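Local coordinates for 4-dehydrase (Streptomyces venezuelae, PDB 2PO3), which transfers an amino group to a TDP-linked sugar with pyridoxal phosphate as cofactor, a step in the biosynthesis of desosamine, at the interface of chains A and B. Residues are numbered along the deposited sequence; one frame, centred on the assembly and turned at random. Chains: chain A/B, 4-dehydrase.

Contact 1: the interface of chains A and B. Residues chain A 81-82, 85, 224, 227, 237-240; chain B 77, 81, 105-106, 108-109, 339.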
ATOM      1  N   GLN A  81      -4.820   4.015   8.774  1.00 14.11           N
ATOM      2  CA  GLN A  81      -3.854   5.109   8.917  1.00 17.00           C
ATOM      3  C   GLN A  81      -4.361   6.414   8.309  1.00 19.56           C
ATOM      4  O   GLN A  81      -4.222   7.507   8.901  1.00 17.53           O
ATOM      5  CB  GLN A  81      -2.498   4.692   8.330  1.00 18.09           C
ATOM      6  CG  GLN A  81      -1.871   3.590   9.218  1.00 24.12           C
ATOM      7  CD  GLN A  81      -0.851   2.735   8.502  1.00 30.88           C
ATOM      8  OE1 GLN A  81      -0.729   2.817   7.290  1.00 21.58           O
ATOM      9  NE2 GLN A  81      -0.111   1.895   9.217  1.00 18.39           N
ATOM     10  N   LEU A  82      -4.972   6.330   7.125  1.00 22.81           N
ATOM     11  CA  LEU A  82      -5.491   7.570   6.537  1.00 24.39           C
ATOM     12  C   LEU A  82      -6.598   8.169   7.389  1.00 16.78           C
ATOM     13  O   LEU A  82      -6.695   9.371   7.549  1.00 20.62           O
ATOM     14  CB  LEU A  82      -6.073   7.482   5.103  1.00 18.68           C
ATOM     15  CG  LEU A  82      -5.224   6.766   4.074  1.00 23.49           C
ATOM     16  CD1 LEU A  82      -6.132   6.269   2.954  1.00 16.78           C
ATOM     17  CD2 LEU A  82      -4.247   7.754   3.434  1.00 26.77           C
ATOM     18  N   HIS A  85      -5.067   9.866  10.477  1.00 27.40           N
ATOM     19  CA  HIS A  85      -4.442  11.125  10.064  1.00 23.29           C
ATOM     20  C   HIS A  85      -5.432  12.161   9.609  1.00 28.83           C
ATOM     21  O   HIS A  85      -5.320  13.301  10.032  1.00 33.51           O
ATOM     22  CB  HIS A  85      -3.294  11.013   9.048  1.00 19.46           C
ATOM     23  CG  HIS A  85      -1.971  10.654   9.658  1.00 19.18           C
ATOM     24  ND1 HIS A  85      -1.539  11.173  10.870  1.00 21.47           N
ATOM     25  CD2 HIS A  85      -0.992   9.817   9.180  1.00 17.90           C
ATOM     26  CE1 HIS A  85      -0.320  10.652  11.076  1.00 20.18           C
ATOM     27  NE2 HIS A  85       0.046   9.822  10.077  1.00 16.62           N
ATOM     28  N   LEU A 224      -5.085  12.891   1.233  1.00 20.64           N
ATOM     29  CA  LEU A 224      -3.930  12.314   1.919  1.00 27.49           C
ATOM     30  C   LEU A 224      -3.442  11.000   1.283  1.00 24.79           C
ATOM     31  O   LEU A 224      -2.271  10.631   1.383  1.00 22.45           O
ATOM     32  CB  LEU A 224      -4.253  12.069   3.413  1.00 30.81           C
ATOM     33  CG  LEU A 224      -4.328  13.316   4.287  1.00 30.44           C
ATOM     34  CD1 LEU A 224      -4.837  12.949   5.678  1.00 20.72           C
ATOM     35  CD2 LEU A 224      -2.973  14.017   4.385  1.00 23.01           C
ATOM     36  N   PHE A 227      -0.490  11.827  -1.714  1.00 27.72           N
ATOM     37  CA  PHE A 227       0.561  12.763  -1.367  1.00 25.28           C
ATOM     38  C   PHE A 227       0.124  14.056  -0.724  1.00 31.22           C
ATOM     39  O   PHE A 227       0.944  14.953  -0.578  1.00 28.43           O
ATOM     40  CB  PHE A 227       1.490  12.943  -2.586  1.00 24.22           C
ATOM     41  CG  PHE A 227       1.973  11.590  -3.090  1.00 23.78           C
ATOM     42  CD1 PHE A 227       1.460  11.008  -4.252  1.00 24.51           C
ATOM     43  CD2 PHE A 227       2.949  10.882  -2.383  1.00 27.42           C
ATOM     44  CE1 PHE A 227       1.912   9.759  -4.691  1.00 27.13           C
ATOM     45  CE2 PHE A 227       3.409   9.636  -2.817  1.00 24.04           C
ATOM     46  CZ  PHE A 227       2.888   9.064  -3.976  1.00 17.24           C
ATOM     47  N   ALA A 237       0.595  15.618   8.927  1.00 24.46           N
ATOM     48  CA  ALA A 237       1.057  14.273   8.533  1.00 24.03           C
ATOM     49  C   ALA A 237       1.726  14.246   7.163  1.00 31.09           C
ATOM     50  O   ALA A 237       2.461  13.285   6.816  1.00 25.05           O
ATOM     51  CB  ALA A 237      -0.081  13.239   8.528  1.00 25.51           C
ATOM     52  N   GLY A 238       1.450  15.320   6.395  1.00 24.49           N
ATOM     53  CA  GLY A 238       2.000  15.476   5.045  1.00 28.92           C
ATOM     54  C   GLY A 238       1.133  14.769   4.031  1.00 23.21           C
ATOM     55  O   GLY A 238       0.360  15.422   3.331  1.00 25.51           O
ATOM     56  N   GLY A 239       1.258  13.430   4.001  1.00 23.80           N
ATOM     57  CA  GLY A 239       0.473  12.576   3.118  1.00 20.71           C
ATOM     58  C   GLY A 239       1.206  11.284   2.796  1.00 26.57           C
ATOM     59  O   GLY A 239       2.335  11.080   3.282  1.00 27.07           O
ATOM     60  N   THR A 240       0.561  10.417   1.989  1.00 20.39           N
ATOM     61  CA  THR A 240       1.199   9.153   1.613  1.00 19.12           C
ATOM     62  C   THR A 240       0.687   8.619   0.270  1.00 30.24           C
ATOM     63  O   THR A 240       0.005   9.291  -0.493  1.00 22.43           O
ATOM     64  CB  THR A 240       0.975   8.084   2.726  1.00 13.22           C
ATOM     65  OG1 THR A 240       1.825   6.970   2.545  1.00 20.21           O
ATOM     66  CG2 THR A 240      -0.500   7.633   2.746  1.00 16.89           C
TER
ATOM     67  N   THR B  77       6.576   4.764  -1.744  1.00 20.47           N
ATOM     68  CA  THR B  77       6.305   5.553  -0.526  1.00 21.94           C
ATOM     69  C   THR B  77       6.287   4.631   0.705  1.00 19.62           C
ATOM     70  O   THR B  77       6.998   4.839   1.698  1.00 17.89           O
ATOM     71  CB  THR B  77       4.987   6.322  -0.699  1.00 28.88           C
ATOM     72  OG1 THR B  77       5.136   7.115  -1.857  1.00 25.28           O
ATOM     73  CG2 THR B  77       4.730   7.210   0.523  1.00 22.16           C
ATOM     74  N   GLN B  81       8.953   4.158   4.241  1.00 23.63           N
ATOM     75  CA  GLN B  81       8.443   4.033   5.601  1.00 16.66           C
ATOM     76  C   GLN B  81       8.926   2.742   6.232  1.00 21.03           C
ATOM     77  O   GLN B  81       9.380   2.757   7.362  1.00 26.52           O
ATOM     78  CB  GLN B  81       6.915   4.036   5.582  1.00 18.09           C
ATOM     79  CG  GLN B  81       6.456   5.380   5.014  1.00 21.94           C
ATOM     80  CD  GLN B  81       4.976   5.451   4.683  1.00 34.20           C
ATOM     81  OE1 GLN B  81       4.267   4.438   4.590  1.00 36.76           O
ATOM     82  NE2 GLN B  81       4.510   6.676   4.475  1.00 26.25           N
ATOM     83  N   HIS B 105       7.184  13.444   2.694  1.00 22.24           N
ATOM     84  CA  HIS B 105       5.870  12.984   3.148  1.00 19.44           C
ATOM     85  C   HIS B 105       5.909  11.551   3.650  1.00 25.66           C
ATOM     86  O   HIS B 105       5.324  11.173   4.664  1.00 24.95           O
ATOM     87  CB  HIS B 105       4.857  13.023   1.985  1.00 19.23           C
ATOM     88  CG  HIS B 105       4.290  14.390   1.787  1.00 19.96           C
ATOM     89  ND1 HIS B 105       4.768  15.472   2.500  1.00 24.21           N
ATOM     90  CD2 HIS B 105       3.298  14.820   0.955  1.00 21.53           C
ATOM     91  CE1 HIS B 105       4.087  16.544   2.099  1.00 21.65           C
ATOM     92  NE2 HIS B 105       3.202  16.160   1.187  1.00 22.54           N
ATOM     93  N   ALA B 106       6.601  10.707   2.884  1.00 22.99           N
ATOM     94  CA  ALA B 106       6.667   9.336   3.308  1.00 17.32           C
ATOM     95  C   ALA B 106       7.098   9.293   4.771  1.00 29.78           C
ATOM     96  O   ALA B 106       6.547   8.560   5.584  1.00 21.39           O
ATOM     97  CB  ALA B 106       7.630   8.521   2.453  1.00 13.28           C
ATOM     98  N   ARG B 108       7.254  12.029   6.989  1.00 32.55           N
ATOM     99  CA  ARG B 108       6.413  12.809   7.865  1.00 27.55           C
ATOM    100  C   ARG B 108       5.267  11.983   8.391  1.00 28.40           C
ATOM    101  O   ARG B 108       4.941  12.039   9.582  1.00 25.68           O
ATOM    102  CB  ARG B 108       5.803  14.001   7.129  1.00 17.69           C
ATOM    103  CG  ARG B 108       5.114  14.929   8.118  1.00 45.97           C
ATOM    104  CD  ARG B 108       6.095  15.833   8.850  1.00 32.30           C
ATOM    105  NE  ARG B 108       6.498  15.344  10.162  1.00 38.91           N
ATOM    106  CZ  ARG B 108       5.632  14.996  11.080  1.00 34.55           C
ATOM    107  NH1 ARG B 108       4.337  15.053  10.839  1.00 50.53           N
ATOM    108  NH2 ARG B 108       6.060  14.581  12.259  1.00 32.54           N
ATOM    109  N   TRP B 109       4.668  11.244   7.448  1.00 19.06           N
ATOM    110  CA  TRP B 109       3.522  10.380   7.715  1.00 20.95           C
ATOM    111  C   TRP B 109       3.724   9.488   8.923  1.00 26.33           C
ATOM    112  O   TRP B 109       2.787   9.256   9.690  1.00 21.76           O
ATOM    113  CB  TRP B 109       3.226   9.474   6.524  1.00 12.26           C
ATOM    114  CG  TRP B 109       1.869   8.817   6.504  1.00 15.01           C
ATOM    115  CD1 TRP B 109       1.627   7.488   6.643  1.00 18.75           C
ATOM    116  CD2 TRP B 109       0.579   9.422   6.249  1.00 18.71           C
ATOM    117  NE1 TRP B 109       0.273   7.223   6.512  1.00 16.10           N
ATOM    118  CE2 TRP B 109      -0.384   8.394   6.263  1.00 19.34           C
ATOM    119  CE3 TRP B 109       0.140  10.739   6.026  1.00 22.06           C
ATOM    120  CZ2 TRP B 109      -1.746   8.665   6.067  1.00 20.67           C
ATOM    121  CZ3 TRP B 109      -1.204  11.007   5.819  1.00 20.39           C
ATOM    122  CH2 TRP B 109      -2.134   9.973   5.837  1.00 23.53           C
ATOM    123  N   PRO B 339       3.228  20.227   4.861  1.00 43.88           N
ATOM    124  CA  PRO B 339       3.367  21.193   5.949  1.00 42.72           C
ATOM    125  C   PRO B 339       4.662  21.993   6.066  1.00 38.13           C
ATOM    126  O   PRO B 339       4.683  22.912   6.866  1.00 40.08           O
ATOM    127  CB  PRO B 339       3.341  20.338   7.228  1.00 43.31           C
ATOM    128  CG  PRO B 339       3.421  18.861   6.834  1.00 41.14           C
ATOM    129  CD  PRO B 339       3.307  18.802   5.323  1.00 33.87           C
TER
HETATM  130  O   HOH W   1       1.660   4.431   3.362  1.00 26.25           O
HETATM  131  O   HOH W   2      -0.645   4.741   5.388  1.00 32.48           O
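The C-terminal end of helix 102-109 of chain B plugs into a groove of chain A lined by helix 76-87 and the loop that runs through A:Ala237 to A:Thr240. B:Trp109 is the plug, with CG anti to the backbone N (chi1 -164°) and 153 Å² of its surface hidden. A:His85 comes over one face of the indole with its CD2 edge, the imidazole and six-membered ring centroids 4.2 Å apart and the planes at 65°. A:His85 NE2 donates to the backbone O of B:Trp109 at 2.8 Å, on a carbonyl lone pair, which helps fix the turn of the imidazole. A:Ala237 CB lies over the centre of the imidazole. On the opposite face of the indole sits A:Thr240, its methyl CG2 3.6 Å from B:Trp109 CE2. A:Leu82 and A:Leu224 close the far rim of the six-membered ring.

The indole N-H is met by water: B:Trp109 NE1 lies 2.9 Å from water 2, which also pairs with A:Gln81 OE1. Water 1 joins A:Thr240 OG1, at 2.7 Å, to B:Gln81 OE1. The B:Gln81 amide is steadied from its own chain, NE2 donating to B:Ala106 O at 3.0 Å. A:Gly238 C lies over the face of the B:His105 ring. A:Phe227 O lies in that ring's plane, 3.1 Å from B:His105 NE2, a possible but bent hydrogen bond.

The end of helix 102-109 thus packs between helix 76-87 and loop 237-240 of the other subunit.

Contact 2: the interface of chains A and B. Residues chain A 48-49, 227, 241-243, 245; chain B 75, 77, 197, 205-206.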
ATOM      1  N   SER A  48      -3.622   3.578 -12.894  1.00 29.39           N
ATOM      2  CA  SER A  48      -3.771   3.889 -11.480  1.00 29.04           C
ATOM      3  C   SER A  48      -4.197   5.337 -11.337  1.00 39.61           C
ATOM      4  O   SER A  48      -4.654   5.943 -12.316  1.00 32.28           O
ATOM      5  CB  SER A  48      -2.493   3.616 -10.672  1.00 23.65           C
ATOM      6  OG  SER A  48      -2.818   3.625  -9.286  1.00 23.24           O
ATOM      7  N   ASN A  49      -4.020   5.855 -10.108  1.00 32.91           N
ATOM      8  CA  ASN A  49      -4.334   7.216  -9.749  1.00 29.12           C
ATOM      9  C   ASN A  49      -5.733   7.606 -10.160  1.00 34.91           C
ATOM     10  O   ASN A  49      -5.918   8.291 -11.168  1.00 38.62           O
ATOM     11  CB  ASN A  49      -3.337   8.215 -10.389  1.00 22.67           C
ATOM     12  CG  ASN A  49      -1.884   7.964  -9.995  1.00 53.28           C
ATOM     13  OD1 ASN A  49      -1.533   6.883  -9.485  1.00 28.12           O
ATOM     14  ND2 ASN A  49      -1.019   8.948 -10.252  1.00 32.07           N
ATOM     15  N   PHE A 227      -0.490  11.827  -1.714  1.00 27.72           N
ATOM     16  CA  PHE A 227       0.561  12.763  -1.367  1.00 25.28           C
ATOM     17  C   PHE A 227       0.124  14.056  -0.724  1.00 31.22           C
ATOM     18  O   PHE A 227       0.944  14.953  -0.578  1.00 28.43           O
ATOM     19  CB  PHE A 227       1.490  12.943  -2.586  1.00 24.22           C
ATOM     20  CG  PHE A 227       1.973  11.590  -3.090  1.00 23.78           C
ATOM     21  CD1 PHE A 227       1.460  11.008  -4.252  1.00 24.51           C
ATOM     22  CD2 PHE A 227       2.949  10.882  -2.383  1.00 27.42           C
ATOM     23  CE1 PHE A 227       1.912   9.759  -4.691  1.00 27.13           C
ATOM     24  CE2 PHE A 227       3.409   9.636  -2.817  1.00 24.04           C
ATOM     25  CZ  PHE A 227       2.888   9.064  -3.976  1.00 17.24           C
ATOM     26  N   ASN A 241       1.024   7.365  -0.019  1.00 27.34           N
ATOM     27  CA  ASN A 241       0.572   6.686  -1.211  1.00 19.39           C
ATOM     28  C   ASN A 241      -0.217   5.479  -0.720  1.00 16.99           C
ATOM     29  O   ASN A 241       0.385   4.528  -0.208  1.00 19.12           O
ATOM     30  CB  ASN A 241       1.717   6.163  -2.111  1.00 32.18           C
ATOM     31  CG  ASN A 241       1.187   5.598  -3.420  1.00 28.47           C
ATOM     32  OD1 ASN A 241      -0.027   5.596  -3.682  1.00 21.11           O
ATOM     33  ND2 ASN A 241       2.101   5.248  -4.315  1.00 20.33           N
ATOM     34  N   ALA A 242      -1.540   5.504  -0.866  1.00 23.65           N
ATOM     35  CA  ALA A 242      -2.364   4.365  -0.444  1.00 23.54           C
ATOM     36  C   ALA A 242      -3.396   4.104  -1.512  1.00 17.93           C
ATOM     37  O   ALA A 242      -4.508   3.635  -1.262  1.00 17.85           O
ATOM     38  CB  ALA A 242      -3.048   4.671   0.883  1.00 20.33           C
ATOM     39  N   LYS A 243      -2.980   4.457  -2.723  1.00 19.59           N
ATOM     40  CA  LYS A 243      -3.773   4.364  -3.939  1.00 18.93           C
ATOM     41  C   LYS A 243      -4.068   2.941  -4.406  1.00 20.20           C
ATOM     42  O   LYS A 243      -3.215   2.061  -4.325  1.00 17.70           O
ATOM     43  CB  LYS A 243      -3.018   5.105  -5.060  1.00 24.34           C
ATOM     44  CG  LYS A 243      -3.482   6.529  -5.341  1.00 33.63           C
ATOM     45  CD  LYS A 243      -2.378   7.552  -5.605  1.00 35.86           C
ATOM     46  CE  LYS A 243      -1.410   7.195  -6.713  1.00 27.51           C
ATOM     47  NZ  LYS A 243      -0.128   6.637  -6.241  1.00 23.76           N
ATOM     48  N   SER A 245      -4.830   0.617  -7.632  1.00 25.98           N
ATOM     49  CA  SER A 245      -4.610   0.596  -9.053  1.00 17.86           C
ATOM     50  C   SER A 245      -5.814   0.045  -9.769  1.00 19.48           C
ATOM     51  O   SER A 245      -6.650  -0.658  -9.198  1.00 23.44           O
ATOM     52  CB  SER A 245      -3.393  -0.236  -9.433  1.00 31.69           C
ATOM     53  OG  SER A 245      -3.794  -1.592  -9.442  1.00 21.86           O
TER
ATOM     54  N   ASN B  75       4.055  -0.004  -2.975  1.00 22.24           N
ATOM     55  CA  ASN B  75       4.460   1.255  -3.582  1.00 20.03           C
ATOM     56  C   ASN B  75       5.805   1.692  -3.017  1.00 21.30           C
ATOM     57  O   ASN B  75       6.248   1.086  -2.051  1.00 15.62           O
ATOM     58  CB  ASN B  75       3.374   2.344  -3.559  1.00 19.64           C
ATOM     59  CG  ASN B  75       2.875   2.795  -2.197  1.00 24.08           C
ATOM     60  OD1 ASN B  75       3.624   3.315  -1.356  1.00 20.56           O
ATOM     61  ND2 ASN B  75       1.557   2.698  -2.038  1.00 18.70           N
ATOM     62  N   THR B  77       6.576   4.764  -1.744  1.00 20.47           N
ATOM     63  CA  THR B  77       6.305   5.553  -0.526  1.00 21.94           C
ATOM     64  C   THR B  77       6.287   4.631   0.705  1.00 19.62           C
ATOM     65  O   THR B  77       6.998   4.839   1.698  1.00 17.89           O
ATOM     66  CB  THR B  77       4.987   6.322  -0.699  1.00 28.88           C
ATOM     67  OG1 THR B  77       5.136   7.115  -1.857  1.00 25.28           O
ATOM     68  CG2 THR B  77       4.730   7.210   0.523  1.00 22.16           C
ATOM     69  N   HIS B 197       5.612   2.532 -10.283  1.00 27.38           N
ATOM     70  CA  HIS B 197       4.322   3.119 -10.591  1.00 20.51           C
ATOM     71  C   HIS B 197       4.112   3.100 -12.110  1.00 23.19           C
ATOM     72  O   HIS B 197       5.075   3.186 -12.880  1.00 24.73           O
ATOM     73  CB  HIS B 197       4.278   4.560 -10.066  1.00 17.31           C
ATOM     74  CG  HIS B 197       2.988   5.286 -10.308  1.00 23.20           C
ATOM     75  ND1 HIS B 197       2.775   6.066 -11.439  1.00 31.52           N
ATOM     76  CD2 HIS B 197       1.868   5.383  -9.545  1.00 23.85           C
ATOM     77  CE1 HIS B 197       1.547   6.587 -11.349  1.00 28.37           C
ATOM     78  NE2 HIS B 197       0.973   6.191 -10.214  1.00 25.89           N
ATOM     79  N   PHE B 205       1.719  -1.487 -12.159  1.00 15.09           N
ATOM     80  CA  PHE B 205       0.486  -0.774 -11.837  1.00 17.24           C
ATOM     81  C   PHE B 205       0.818   0.135 -10.684  1.00 23.09           C
ATOM     82  O   PHE B 205       0.804   1.355 -10.814  1.00 27.00           O
ATOM     83  CB  PHE B 205      -0.758  -1.559 -11.519  1.00 19.51           C
ATOM     84  CG  PHE B 205      -1.019  -2.561 -12.566  1.00 28.05           C
ATOM     85  CD1 PHE B 205      -0.858  -3.914 -12.263  1.00 39.18           C
ATOM     86  CD2 PHE B 205      -1.435  -2.165 -13.837  1.00 28.73           C
ATOM     87  CE1 PHE B 205      -1.105  -4.900 -13.221  1.00 37.74           C
ATOM     88  CE2 PHE B 205      -1.681  -3.140 -14.802  1.00 27.90           C
ATOM     89  CZ  PHE B 205      -1.526  -4.495 -14.487  1.00 29.62           C
ATOM     90  N   GLU B 206       1.172  -0.483  -9.566  1.00 17.80           N
ATOM     91  CA  GLU B 206       1.564   0.297  -8.386  1.00 16.79           C
ATOM     92  C   GLU B 206       2.534  -0.607  -7.718  1.00 21.23           C
ATOM     93  O   GLU B 206       2.245  -1.799  -7.638  1.00 17.05           O
ATOM     94  CB  GLU B 206       0.418   0.572  -7.386  1.00 21.58           C
ATOM     95  CG  GLU B 206      -0.536   1.724  -7.807  1.00 25.82           C
ATOM     96  CD  GLU B 206      -0.057   3.081  -7.377  1.00 35.91           C
ATOM     97  OE1 GLU B 206       0.915   3.257  -6.680  1.00 17.44           O
ATOM     98  OE2 GLU B 206      -0.795   4.062  -7.826  1.00 21.11           O
TER
HETATM   99  O   HOH W   3      -0.488   2.190  -4.009  1.00 18.18           O
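This polar, salt-bridged stretch of the two-fold dimer interface joins loops of the two chains, with B:Glu206 at its centre. B:Glu206 OE2 accepts from two sides: the A:Ser48 hydroxyl OG at 2.5 Å uses the anti lone pair, and A:Lys243 NZ, in a salt bridge at 3.1 Å, uses the syn one. The lysine chain is bent at chi2, chi3 and chi4, and crosses the glutamate at about a right angle. A:Lys243 NZ also donates to A:Asn241 OD1 at 2.8 Å, so the asparagine oxygen would help hold the ammonium in place, while its ND2 makes a weak bond to B:Glu206 OE1. This charge pairing would be expected to keep the carboxylate ionised.

Away from the salt bridge, A:Asn49 and B:His197 meet tip to tip. The N-H of B:His197 NE2 points almost straight at A:Asn49 OD1 (2.7 Å, 176° at H), with the oxygen in the imidazole plane but the nitrogen above the carbonyl plane.

Stacking comes from A:Asn241 and B:Asn75, whose amides slide past each other in opposite directions with planes 11° apart. B:Asn75 ND2 meanwhile donates to the backbone O of A:Asn241 at 2.8 Å, approaching from above the carbonyl plane.

Apolar packing is lighter: A:Ser245 CB rests on B:Phe205 CB, and A:Asn241 CB lies 3.6 Å from B:Thr77 CB.

Water 3 links the chains again, 2.9 Å from B:Asn75 ND2 and 2.7 Å from A:Lys243 O.

About 13 Å separates the C-alpha centres of contact 1 and contact 2, which share A:Phe227 and B:Thr77. Chain A runs directly from one to the other, A:Thr240 in contact 1 leading into A:Asn241 in contact 2, so the tryptophan plug and the polar network are likely to hold the same loop in register. A:Ser48, A:Asn49, A:Phe227 and A:Asn241 also line a pocket for the PLP-sugar adduct, probably that of the neighbouring subunit. Pairing of subunits would then help build the active sites, as in related aminotransferases, and two-fold symmetry repeats both contacts with the chains exchanged.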